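Local coordinates for transcription regulator PadR N-terminal domain-containing protein (Streptococcus mutans, PDB 3L7W), which probably regulates transcription as a dimeric, DNA-binding winged-helix factor of the PadR family, at the interface of chains A and B. Residues are numbered along the deposited sequence; one frame, centred on the assembly and turned at random. Chains: chain A/B, Putative uncharacterized protein SMU.1704.

The interface of chains A and B. Residues chain A 98, 103-105; chain B 17, 27, 31, 34.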
# COMPACT_ATOMS: atom_id res chain seq x y z
N ILE A 98 -6.73 -2.11 -11.82
CA ILE A 98 -7.77 -3.02 -11.37
C ILE A 98 -8.99 -2.18 -11.00
O ILE A 98 -10.09 -2.43 -11.47
CB ILE A 98 -7.32 -3.81 -10.16
CG1 ILE A 98 -6.27 -4.85 -10.57
CG2 ILE A 98 -8.50 -4.51 -9.52
CD1 ILE A 98 -5.86 -5.78 -9.45
N ILE A 103 -7.57 -3.72 -15.68
CA ILE A 103 -6.84 -4.91 -15.30
C ILE A 103 -7.74 -5.98 -14.68
O ILE A 103 -8.37 -5.75 -13.65
CB ILE A 103 -5.68 -4.55 -14.35
CG1 ILE A 103 -4.72 -3.60 -15.07
CG2 ILE A 103 -5.02 -5.81 -13.85
CD1 ILE A 103 -3.48 -3.23 -14.28
N ARG A 104 -7.78 -7.14 -15.32
CA ARG A 104 -8.59 -8.28 -14.89
C ARG A 104 -7.80 -9.53 -15.22
O ARG A 104 -7.08 -9.55 -16.22
CB ARG A 104 -9.91 -8.32 -15.67
CG ARG A 104 -10.88 -7.23 -15.28
CD ARG A 104 -11.28 -7.35 -13.82
NE ARG A 104 -12.26 -6.33 -13.45
CZ ARG A 104 -11.95 -5.15 -12.92
NH1 ARG A 104 -10.68 -4.85 -12.68
NH2 ARG A 104 -12.90 -4.28 -12.63
N HIS A 105 -7.96 -10.57 -14.42
CA HIS A 105 -7.28 -11.82 -14.72
C HIS A 105 -7.69 -12.33 -16.12
O HIS A 105 -8.70 -11.89 -16.68
CB HIS A 105 -7.61 -12.86 -13.66
CG HIS A 105 -8.97 -13.44 -13.81
ND1 HIS A 105 -10.11 -12.80 -13.37
CD2 HIS A 105 -9.39 -14.60 -14.37
CE1 HIS A 105 -11.16 -13.54 -13.65
NE2 HIS A 105 -10.76 -14.64 -14.26
N ILE B 17 -13.75 -3.72 -8.04
CA ILE B 17 -13.97 -4.74 -9.05
C ILE B 17 -15.47 -4.98 -9.21
O ILE B 17 -16.00 -5.01 -10.32
CB ILE B 17 -13.30 -6.06 -8.67
CG1 ILE B 17 -11.77 -5.91 -8.74
CG2 ILE B 17 -13.74 -7.17 -9.58
CD1 ILE B 17 -11.04 -7.07 -8.16
N ASP B 27 -13.84 -14.91 -9.58
CA ASP B 27 -13.51 -13.85 -10.51
C ASP B 27 -12.78 -12.71 -9.79
O ASP B 27 -11.78 -12.18 -10.27
CB ASP B 27 -14.80 -13.32 -11.14
CG ASP B 27 -14.57 -12.65 -12.46
OD1 ASP B 27 -13.56 -12.98 -13.11
OD2 ASP B 27 -15.39 -11.80 -12.86
N THR B 31 -8.56 -11.69 -10.05
CA THR B 31 -8.10 -10.38 -10.47
C THR B 31 -7.27 -9.78 -9.36
O THR B 31 -6.30 -9.07 -9.60
CB THR B 31 -9.25 -9.45 -10.81
OG1 THR B 31 -9.77 -9.80 -12.09
CG2 THR B 31 -8.77 -8.01 -10.84
N LEU B 34 -3.70 -10.83 -9.05
CA LEU B 34 -2.82 -10.11 -9.97
C LEU B 34 -1.86 -9.18 -9.23
O LEU B 34 -0.75 -8.93 -9.69
CB LEU B 34 -3.66 -9.33 -10.97
CG LEU B 34 -3.71 -9.83 -12.42
CD1 LEU B 34 -3.37 -11.32 -12.55
CD2 LEU B 34 -5.05 -9.49 -13.05
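A:His105 and B:Thr31 meet in a two-fold symmetric interface that is probably the PadR dimer, where the C-terminal tail of one subunit lies across the helical head of the other; PadR regulators typically dimerise through such exchanged C-terminal helices, and this patch appears to tie the end of that helix to its partner. The threonine hydroxyl is the polar focus. B:Thr31 OG1 accepts a nearly straight bond from the backbone N of A:His105 (3.0 Å). The imidazole A:His105 ND1 lies 3.3 Å from B:Thr31 OG1 in a second, longer hydrogen bond whose direction is not settled. With chi1 at 76°, the histidine CG sits between backbone N and carbonyl carbon, which folds the ring back so that backbone and side chain address one oxygen. OG1 lies at the ring edge, in plane. The B:Asp27 carboxylate is modelled at the ring edge too, its plane 83° from the imidazole, but its approach to CE1 is too close to be reliable and this placement is doubtful.

On its other branch B:Thr31 is apolar: CG2 packs 3.8 Å from A:Ile98 CG2, a methyl that also rests 3.6 Å from B:Ile17 CG1. B:Leu34 meets the tail with CD2, which lies 3.6 Å from A:His105 CA and also touches A:Ile103 CG2, the two side chains crossing at a slant. A:Arg104 bends at chi2 (-62°), turning its guanidinium back towards its own chain. A:Arg104 NH1 donates to A:Ile98 O at 2.8 Å, in the carbonyl plane on a lone pair, and also to A:Ile103 O from above that carbonyl's plane. These two bonds brace the turn after the helix, while B:Ile17 CG1 packs over one guanidinium face near its rim.

A:Ile98 belongs to the last turn of helix 75-100 and residues 103-105 to the loop beyond; they face helices 7-20 and 25-32 of chain B, probably part of its DNA-binding domain, with B:Leu34 just past the latter.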